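Local structure of glutathione S-transferase (Burkholderia glumae, 4ISD) at residues Ser75-Ala78 with Glu79-Glu83; Gly161-Gly164 with Asp165-Ala169; Pro186-Pro189 with Lys190-Arg193. The protein binds glutathione and, as a glutathione S-transferase homologue, probably catalyses its conjugation to electrophilic substrates. All blocks are in the same frame, centred on the assembly; numbering follows the deposited sequence.

Interaction 1: Ser75-Ala78 with Glu79-Glu83; sequences SAIA and EYLDE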
ATOM      1  N   SER A  75      -5.171  -4.118   0.810  1.00 26.88           N
ATOM      2  CA  SER A  75      -4.843  -3.875  -0.594  1.00 34.19           C
ATOM      3  C   SER A  75      -4.154  -5.105  -1.215  1.00 40.13           C
ATOM      4  O   SER A  75      -4.490  -5.508  -2.329  1.00 43.22           O
ATOM      5  CB  SER A  75      -4.005  -2.593  -0.780  1.00 42.13           C
ATOM      6  OG  SER A  75      -2.655  -2.738  -0.350  1.00 41.18           O
ATOM      7  N   ALA A  76      -3.210  -5.705  -0.492  1.00 37.10           N
ATOM      8  CA  ALA A  76      -2.531  -6.911  -0.964  1.00 34.64           C
ATOM      9  C   ALA A  76      -3.521  -8.064  -1.155  1.00 38.01           C
ATOM     10  O   ALA A  76      -3.391  -8.887  -2.084  1.00 38.61           O
ATOM     11  CB  ALA A  76      -1.425  -7.314   0.008  1.00 30.05           C
ATOM     12  N   ILE A  77      -4.507  -8.119  -0.262  1.00 29.83           N
ATOM     13  CA  ILE A  77      -5.608  -9.055  -0.406  1.00 33.79           C
ATOM     14  C   ILE A  77      -6.389  -8.816  -1.708  1.00 36.57           C
ATOM     15  O   ILE A  77      -6.661  -9.765  -2.456  1.00 34.54           O
ATOM     16  CB  ILE A  77      -6.562  -8.990   0.805  1.00 34.24           C
ATOM     17  CG1 ILE A  77      -5.824  -9.439   2.071  1.00 33.77           C
ATOM     18  CG2 ILE A  77      -7.813  -9.841   0.550  1.00 30.97           C
ATOM     19  CD1 ILE A  77      -6.639  -9.320   3.357  1.00 31.11           C
ATOM     20  N   ALA A  78      -6.744  -7.558  -1.981  1.00 33.22           N
ATOM     21  CA  ALA A  78      -7.466  -7.226  -3.212  1.00 32.87           C
ATOM     22  C   ALA A  78      -6.689  -7.637  -4.466  1.00 38.51           C
ATOM     23  O   ALA A  78      -7.272  -8.193  -5.406  1.00 42.98           O
ATOM     24  CB  ALA A  78      -7.800  -5.749  -3.259  1.00 37.58           C
ATOM     25  N   GLU A  79      -5.383  -7.377  -4.469  1.00 32.70           N
ATOM     26  CA  GLU A  79      -4.512  -7.687  -5.607  1.00 35.02           C
ATOM     27  C   GLU A  79      -4.431  -9.186  -5.829  1.00 38.41           C
ATOM     28  O   GLU A  79      -4.351  -9.672  -6.965  1.00 40.42           O
ATOM     29  CB  GLU A  79      -3.100  -7.167  -5.332  1.00 40.51           C
ATOM     30  CG  GLU A  79      -3.007  -5.668  -5.156  1.00 41.76           C
ATOM     31  CD  GLU A  79      -2.882  -4.946  -6.474  1.00 47.47           C
ATOM     32  OE1 GLU A  79      -2.747  -5.622  -7.526  1.00 49.71           O
ATOM     33  OE2 GLU A  79      -2.922  -3.700  -6.456  1.00 47.51           O
ATOM     34  N   TYR A  80      -4.436  -9.913  -4.720  1.00 38.34           N
ATOM     35  CA  TYR A  80      -4.253 -11.355  -4.744  1.00 38.32           C
ATOM     36  C   TYR A  80      -5.527 -12.081  -5.158  1.00 40.42           C
ATOM     37  O   TYR A  80      -5.477 -13.033  -5.951  1.00 42.38           O
ATOM     38  CB  TYR A  80      -3.783 -11.834  -3.368  1.00 34.08           C
ATOM     39  CG  TYR A  80      -3.815 -13.329  -3.194  1.00 37.59           C
ATOM     40  CD1 TYR A  80      -2.826 -14.133  -3.751  1.00 37.19           C
ATOM     41  CD2 TYR A  80      -4.838 -13.942  -2.466  1.00 39.92           C
ATOM     42  CE1 TYR A  80      -2.852 -15.511  -3.590  1.00 40.20           C
ATOM     43  CE2 TYR A  80      -4.865 -15.311  -2.293  1.00 42.40           C
ATOM     44  CZ  TYR A  80      -3.877 -16.089  -2.863  1.00 46.21           C
ATOM     45  OH  TYR A  80      -3.912 -17.452  -2.704  1.00 57.92           O
ATOM     46  N   LEU A  81      -6.667 -11.651  -4.618  1.00 40.27           N
ATOM     47  CA  LEU A  81      -7.941 -12.248  -5.021  1.00 42.40           C
ATOM     48  C   LEU A  81      -8.219 -11.958  -6.497  1.00 42.20           C
ATOM     49  O   LEU A  81      -8.766 -12.791  -7.206  1.00 41.58           O
ATOM     50  CB  LEU A  81      -9.092 -11.786  -4.127  1.00 35.57           C
ATOM     51  CG  LEU A  81      -9.063 -12.279  -2.676  1.00 33.79           C
ATOM     52  CD1 LEU A  81     -10.159 -11.591  -1.854  1.00 34.25           C
ATOM     53  CD2 LEU A  81      -9.217 -13.789  -2.609  1.00 34.30           C
ATOM     54  N   ASP A  82      -7.784 -10.791  -6.962  1.00 45.24           N
ATOM     55  CA  ASP A  82      -7.907 -10.432  -8.370  1.00 48.57           C
ATOM     56  C   ASP A  82      -7.049 -11.295  -9.293  1.00 52.19           C
ATOM     57  O   ASP A  82      -7.341 -11.406 -10.481  1.00 59.21           O
ATOM     58  CB  ASP A  82      -7.562  -8.959  -8.575  1.00 51.25           C
ATOM     59  CG  ASP A  82      -8.621  -8.222  -9.370  1.00 61.51           C
ATOM     60  OD1 ASP A  82      -9.825  -8.466  -9.129  1.00 60.91           O
ATOM     61  OD2 ASP A  82      -8.249  -7.402 -10.238  1.00 68.62           O
ATOM     62  N   GLU A  83      -5.989 -11.898  -8.759  1.00 53.99           N
ATOM     63  CA  GLU A  83      -5.108 -12.731  -9.571  1.00 53.41           C
ATOM     64  C   GLU A  83      -5.566 -14.182  -9.573  1.00 53.60           C
ATOM     65  O   GLU A  83      -5.472 -14.881 -10.591  1.00 50.20           O
ATOM     66  CB  GLU A  83      -3.655 -12.617  -9.092  1.00 55.78           C
ATOM     67  CG  GLU A  83      -2.834 -11.638  -9.912  1.00 58.97           C
ATOM     68  CD  GLU A  83      -1.548 -11.228  -9.245  1.00 65.34           C
ATOM     69  OE1 GLU A  83      -0.993 -12.035  -8.474  1.00 70.44           O
ATOM     70  OE2 GLU A  83      -1.100 -10.083  -9.482  1.00 66.24           O
TER

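Interaction 2: Gly161-Gly164 with Asp165-Ala169; sequences GVFG and DWCIA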
ATOM      1  N   GLY A 161     -17.909   5.508 -10.457  1.00 44.97           N
ATOM      2  CA  GLY A 161     -16.720   5.484  -9.618  1.00 37.14           C
ATOM      3  C   GLY A 161     -15.798   6.608 -10.062  1.00 41.62           C
ATOM      4  O   GLY A 161     -16.098   7.307 -11.035  1.00 54.31           O
ATOM      5  N   VAL A 162     -14.691   6.801  -9.350  1.00 31.96           N
ATOM      6  CA  VAL A 162     -13.714   7.824  -9.724  1.00 42.84           C
ATOM      7  C   VAL A 162     -13.118   7.551 -11.111  1.00 47.25           C
ATOM      8  O   VAL A 162     -12.689   8.474 -11.812  1.00 55.32           O
ATOM      9  CB  VAL A 162     -12.547   7.970  -8.673  1.00 44.35           C
ATOM     10  CG1 VAL A 162     -13.048   8.588  -7.366  1.00 40.54           C
ATOM     11  CG2 VAL A 162     -11.876   6.638  -8.409  1.00 38.16           C
ATOM     12  N   PHE A 163     -13.088   6.287 -11.510  1.00 38.94           N
ATOM     13  CA  PHE A 163     -12.524   5.957 -12.810  1.00 47.44           C
ATOM     14  C   PHE A 163     -13.607   5.566 -13.829  1.00 53.46           C
ATOM     15  O   PHE A 163     -13.315   5.295 -14.991  1.00 61.33           O
ATOM     16  CB  PHE A 163     -11.439   4.874 -12.669  1.00 45.27           C
ATOM     17  CG  PHE A 163     -10.364   5.226 -11.678  1.00 45.46           C
ATOM     18  CD1 PHE A 163      -9.560   6.345 -11.878  1.00 44.93           C
ATOM     19  CD2 PHE A 163     -10.156   4.447 -10.544  1.00 43.59           C
ATOM     20  CE1 PHE A 163      -8.572   6.688 -10.964  1.00 40.31           C
ATOM     21  CE2 PHE A 163      -9.160   4.786  -9.617  1.00 36.25           C
ATOM     22  CZ  PHE A 163      -8.371   5.904  -9.833  1.00 36.37           C
ATOM     23  N   GLY A 164     -14.860   5.570 -13.391  1.00 54.77           N
ATOM     24  CA  GLY A 164     -15.971   5.154 -14.229  1.00 50.35           C
ATOM     25  C   GLY A 164     -16.590   3.920 -13.608  1.00 42.83           C
ATOM     26  O   GLY A 164     -17.322   4.023 -12.620  1.00 36.48           O
ATOM     27  N   ASP A 165     -16.275   2.749 -14.160  1.00 41.36           N
ATOM     28  CA  ASP A 165     -16.683   1.496 -13.534  1.00 40.61           C
ATOM     29  C   ASP A 165     -16.162   1.416 -12.102  1.00 44.60           C
ATOM     30  O   ASP A 165     -15.061   1.910 -11.787  1.00 48.58           O
ATOM     31  CB  ASP A 165     -16.195   0.290 -14.342  1.00 42.58           C
ATOM     32  CG  ASP A 165     -16.993   0.077 -15.621  1.00 57.79           C
ATOM     33  OD1 ASP A 165     -18.189   0.453 -15.666  1.00 68.83           O
ATOM     34  OD2 ASP A 165     -16.424  -0.469 -16.581  1.00 61.85           O
ATOM     35  N   TRP A 166     -16.960   0.818 -11.227  1.00 44.44           N
ATOM     36  CA  TRP A 166     -16.554   0.635  -9.842  1.00 41.67           C
ATOM     37  C   TRP A 166     -15.252  -0.157  -9.757  1.00 48.31           C
ATOM     38  O   TRP A 166     -15.023  -1.079 -10.539  1.00 43.14           O
ATOM     39  CB  TRP A 166     -17.643  -0.091  -9.058  1.00 31.51           C
ATOM     40  CG  TRP A 166     -17.242  -0.432  -7.655  1.00 33.38           C
ATOM     41  CD1 TRP A 166     -17.420   0.336  -6.541  1.00 38.59           C
ATOM     42  CD2 TRP A 166     -16.605  -1.635  -7.209  1.00 38.37           C
ATOM     43  NE1 TRP A 166     -16.929  -0.313  -5.423  1.00 37.08           N
ATOM     44  CE2 TRP A 166     -16.425  -1.522  -5.814  1.00 38.20           C
ATOM     45  CE3 TRP A 166     -16.165  -2.790  -7.859  1.00 44.94           C
ATOM     46  CZ2 TRP A 166     -15.833  -2.521  -5.061  1.00 40.47           C
ATOM     47  CZ3 TRP A 166     -15.571  -3.778  -7.108  1.00 47.09           C
ATOM     48  CH2 TRP A 166     -15.405  -3.636  -5.726  1.00 47.94           C
ATOM     49  N   CYS A 167     -14.388   0.232  -8.824  1.00 47.65           N
ATOM     50  CA  CYS A 167     -13.293  -0.633  -8.394  1.00 42.02           C
ATOM     51  C   CYS A 167     -13.192  -0.532  -6.874  1.00 38.96           C
ATOM     52  O   CYS A 167     -13.841   0.337  -6.269  1.00 34.39           O
ATOM     53  CB  CYS A 167     -11.967  -0.286  -9.086  1.00 38.27           C
ATOM     54  SG  CYS A 167     -11.261   1.340  -8.742  1.00 39.33           S
ATOM     55  N   ILE A 168     -12.405  -1.420  -6.262  1.00 31.89           N
ATOM     56  CA  ILE A 168     -12.282  -1.451  -4.804  1.00 26.71           C
ATOM     57  C   ILE A 168     -11.759  -0.127  -4.241  1.00 33.47           C
ATOM     58  O   ILE A 168     -12.023   0.198  -3.083  1.00 39.90           O
ATOM     59  CB  ILE A 168     -11.398  -2.638  -4.295  1.00 32.79           C
ATOM     60  CG1 ILE A 168     -11.594  -2.827  -2.792  1.00 27.36           C
ATOM     61  CG2 ILE A 168      -9.916  -2.437  -4.633  1.00 22.25           C
ATOM     62  CD1 ILE A 168     -13.038  -3.061  -2.415  1.00 27.80           C
ATOM     63  N   ALA A 169     -11.041   0.642  -5.061  1.00 33.87           N
ATOM     64  CA  ALA A 169     -10.531   1.952  -4.647  1.00 33.13           C
ATOM     65  C   ALA A 169     -11.646   2.892  -4.242  1.00 38.77           C
ATOM     66  O   ALA A 169     -11.443   3.722  -3.357  1.00 37.35           O
ATOM     67  CB  ALA A 169      -9.709   2.588  -5.741  1.00 35.67           C
TER
HETATM   68  O   HOH W   1     -13.679   3.815 -10.180  1.00 29.44           O

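Interaction 3: Pro186-Pro189 with Lys190-Arg193; sequences PVPP and KVLR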
ATOM      1  N   PRO A 186     -16.675  23.785   3.192  1.00 73.47           N
ATOM      2  CA  PRO A 186     -17.930  23.252   2.653  1.00 69.60           C
ATOM      3  C   PRO A 186     -17.671  22.162   1.618  1.00 60.88           C
ATOM      4  O   PRO A 186     -16.754  22.288   0.794  1.00 57.03           O
ATOM      5  CB  PRO A 186     -18.611  24.483   2.028  1.00 68.91           C
ATOM      6  CG  PRO A 186     -17.525  25.503   1.869  1.00 73.26           C
ATOM      7  CD  PRO A 186     -16.529  25.234   2.963  1.00 78.01           C
ATOM      8  N   VAL A 187     -18.477  21.105   1.683  1.00 56.25           N
ATOM      9  CA  VAL A 187     -18.341  19.942   0.814  1.00 53.11           C
ATOM     10  C   VAL A 187     -19.296  19.989  -0.384  1.00 51.56           C
ATOM     11  O   VAL A 187     -20.509  20.077  -0.205  1.00 45.57           O
ATOM     12  CB  VAL A 187     -18.663  18.651   1.581  1.00 49.24           C
ATOM     13  CG1 VAL A 187     -18.230  17.458   0.765  1.00 48.12           C
ATOM     14  CG2 VAL A 187     -18.011  18.650   2.957  1.00 42.98           C
ATOM     15  N   PRO A 188     -18.749  19.924  -1.609  1.00 50.06           N
ATOM     16  CA  PRO A 188     -19.548  19.839  -2.837  1.00 51.39           C
ATOM     17  C   PRO A 188     -20.473  18.628  -2.828  1.00 58.75           C
ATOM     18  O   PRO A 188     -19.992  17.496  -2.679  1.00 60.45           O
ATOM     19  CB  PRO A 188     -18.486  19.661  -3.924  1.00 38.36           C
ATOM     20  CG  PRO A 188     -17.293  20.372  -3.380  1.00 34.85           C
ATOM     21  CD  PRO A 188     -17.314  20.090  -1.900  1.00 42.12           C
ATOM     22  N   PRO A 189     -21.787  18.859  -2.993  1.00 58.97           N
ATOM     23  CA  PRO A 189     -22.783  17.783  -2.929  1.00 56.97           C
ATOM     24  C   PRO A 189     -22.457  16.608  -3.855  1.00 45.34           C
ATOM     25  O   PRO A 189     -22.793  15.470  -3.513  1.00 34.53           O
ATOM     26  CB  PRO A 189     -24.102  18.476  -3.332  1.00 60.85           C
ATOM     27  CG  PRO A 189     -23.703  19.801  -3.894  1.00 65.20           C
ATOM     28  CD  PRO A 189     -22.407  20.170  -3.242  1.00 64.82           C
ATOM     29  N   LYS A 190     -21.783  16.870  -4.977  1.00 43.79           N
ATOM     30  CA  LYS A 190     -21.330  15.789  -5.856  1.00 41.34           C
ATOM     31  C   LYS A 190     -20.483  14.735  -5.140  1.00 46.98           C
ATOM     32  O   LYS A 190     -20.452  13.580  -5.575  1.00 49.81           O
ATOM     33  CB  LYS A 190     -20.556  16.313  -7.061  1.00 34.03           C
ATOM     34  CG  LYS A 190     -19.101  16.656  -6.773  1.00 32.05           C
ATOM     35  CD  LYS A 190     -18.373  16.989  -8.070  1.00 30.76           C
ATOM     36  CE  LYS A 190     -16.944  17.427  -7.835  1.00 37.86           C
ATOM     37  NZ  LYS A 190     -16.177  17.331  -9.117  1.00 45.47           N
ATOM     38  N   VAL A 191     -19.793  15.106  -4.059  1.00 42.00           N
ATOM     39  CA  VAL A 191     -19.052  14.086  -3.323  1.00 37.76           C
ATOM     40  C   VAL A 191     -19.924  13.408  -2.275  1.00 41.76           C
ATOM     41  O   VAL A 191     -19.735  12.231  -1.975  1.00 50.61           O
ATOM     42  CB  VAL A 191     -17.692  14.581  -2.736  1.00 40.46           C
ATOM     43  CG1 VAL A 191     -17.302  15.940  -3.301  1.00 41.90           C
ATOM     44  CG2 VAL A 191     -17.704  14.569  -1.215  1.00 36.10           C
ATOM     45  N   LEU A 192     -20.887  14.145  -1.733  1.00 45.41           N
ATOM     46  CA  LEU A 192     -21.907  13.545  -0.880  1.00 44.87           C
ATOM     47  C   LEU A 192     -22.627  12.433  -1.634  1.00 44.63           C
ATOM     48  O   LEU A 192     -22.876  11.358  -1.082  1.00 51.94           O
ATOM     49  CB  LEU A 192     -22.923  14.599  -0.436  1.00 47.11           C
ATOM     50  CG  LEU A 192     -22.368  15.674   0.501  1.00 48.11           C
ATOM     51  CD1 LEU A 192     -23.482  16.630   0.920  1.00 47.66           C
ATOM     52  CD2 LEU A 192     -21.649  15.054   1.721  1.00 34.05           C
ATOM     53  N   ARG A 193     -22.944  12.693  -2.903  1.00 32.35           N
ATOM     54  CA  ARG A 193     -23.662  11.724  -3.726  1.00 34.67           C
ATOM     55  C   ARG A 193     -22.819  10.476  -3.969  1.00 38.91           C
ATOM     56  O   ARG A 193     -23.289   9.354  -3.789  1.00 40.31           O
ATOM     57  CB  ARG A 193     -24.091  12.360  -5.050  1.00 32.48           C
ATOM     58  CG  ARG A 193     -25.304  13.293  -4.910  1.00 37.11           C
ATOM     59  CD  ARG A 193     -25.834  13.751  -6.262  1.00 37.48           C
ATOM     60  NE  ARG A 193     -25.056  14.854  -6.824  1.00 42.50           N
ATOM     61  CZ  ARG A 193     -25.270  16.139  -6.537  1.00 45.89           C
ATOM     62  NH1 ARG A 193     -26.224  16.478  -5.679  1.00 46.40           N
ATOM     63  NH2 ARG A 193     -24.536  17.087  -7.104  1.00 43.12           N
TER

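Interaction 1: Ser75-Ala78 with Glu79-Glu83
Ile-77 and Leu-81, one helical turn apart, form the tightly packed side of this contact. Their side chains lie alongside each other and point the same way, with Ile-77 CG2 3.8 Å from Leu-81 CD1. The isoleucine holds CG2 anti to its backbone N and CG1 beside that N (chi1 -64°), which turns the CG2 branch to the leucine. Both residues rest on Leu-64 of strand 63-66, while Leu-81 and Ala-78 also meet Val-27 of helix 19-31. The backbone beneath them is joined by a nearly straight bond from Leu-81 N to Ile-77 O (2.9 Å, 171° at the hydrogen). Further i to i+4 bonds run from Glu-79 N to Ser-75 O at 3.0 Å and from Asp-82 N to Ala-78 O at 3.1 Å. This is helix 74-84 of the thioredoxin-like N-terminal domain, which follows the last strand of the sheet and starts beside the bound glutathione, where Glu-73 and Ser-74 line the pocket. The carboxylate of Glu-79 is buried as well: a bend at chi2 (-85°) turns it off the helix, and OE2 forms a salt bridge with Arg-105 NE of the same chain. The solvent side belongs to Asp-82 and Glu-83. Asp-82, partly exposed, uses OD1 for both Lys-31 NZ and Val-93 N. At the C-terminal end of the segment, the carboxylate of partly exposed Glu-83 reaches across the dimer interface to salt bridges with Arg-101 and Arg-105 of the second subunit.

Interaction 2: Gly161-Gly164 with Asp165-Ala169
Phe-163 presents the edge of its ring to Cys-167 across the turn that leads into helix 168-177 of the C-terminal domain. Cys-167 holds the N-cap place, and Asp-170, just beyond the segment, accepts its N-H through OD2; this is one half of the capping box (Ser/Thr-x-x-Asp) usual at the corresponding helix of glutathione transferases. Asp-170 OD1 takes the N-H of Val-162, tying the loop to the start of the helix.

Backbone bonds internal to Gly-161-Gly-164 shape the loop. Gly-161 N donates to Gly-164 O at 2.7 Å, and a weak return bond from Gly-164 N to Gly-161 O closes a type I turn with Val-162 and Phe-163 at its corners. Gly-164 has phi 116° and psi -102°, a conformation accessible chiefly to glycine. The two segments themselves are joined by a water and by apolar contacts.

That single water provides the polar bridge. It accepts from Phe-163 N at 2.9 Å and donates to Asp-165 O at 2.8 Å, satisfying one backbone group from each side of the turn.

Apolar and sulfur-aromatic contacts gather round the Phe-163 ring. One face carries Val-162 CG2, offset toward the rim, while Thr-100, Leu-103 and Ala-104 of helix 98-113 also pack against the phenylalanine. Ala-169 CB approaches the ring edge, 4.5 Å from Phe-163 CE2. The sulfur of Cys-167, set between its own backbone N and carbonyl carbon (chi1 64°), lies in the ring plane of Phe-163 in a sulfur-aromatic contact, its SG 3.8 Å from CD2.

Interaction 3: Pro186-Pro189 with Lys190-Arg193
Lys-190 meets Pro-188 through its aliphatic stem, with CG 4.2 Å from the proline CB. Beyond CG the chain runs fully extended and carries NZ away to the carbonyl oxygens of Asp-152, in the last turn of helix 139-154, and Ile-155, just after it. Val-191 follows and is the buried residue of the group. Its CG2 touches Val-187 CG1 at 3.5 Å, the two valines crossing at about a right angle, and its CG1 lies 4.0 Å from Pro-188 CB. The valine N donates to Pro-188 O at 2.8 Å, approaching from above the carbonyl plane. These contacts fasten the proline-rich loop to the first turn of helix 189-199; Pro-189 stands near the N-terminal start, where first-turn N-H groups have no i-4 carbonyl within the helix to bond. Leu-192 points back to the loop, packing CB and CG against the backbone of Pro-189 and bringing CD2 within 4.3 Å of Val-187 CG1. Arg-193 N then makes the i to i+4 bond to Pro-189 O, 2.8 Å long and nearly in line with the carbonyl. A bend at chi3 (-80°) folds the arginine back over the turn, laying one guanidinium face above Pro-189 C with NH1 3.7 Å from Pro-189 CB, while NH2 is held by a salt bridge to Asp-157.

Overall arrangement
From the N terminus, the three contacts follow in series, none nested in or crossing another, and each is local, reaching at most six residues along the chain. Interaction 1 belongs to the last helix of the thioredoxin-like domain. Interactions 2 and 3 lie in the C-terminal domain, at the entrances to the successive helices 168-177 and 189-199. Interactions 1 and 2, with centres about 16 Å apart, meet where Ala-78 CB packs 4.2 Å from Ile-168 CG2, a direct link between the two domains. Interaction 3 stands off at the surface, its centre about 17 Å from that of interaction 2 and on the opposite side of the chain's centre from interaction 1.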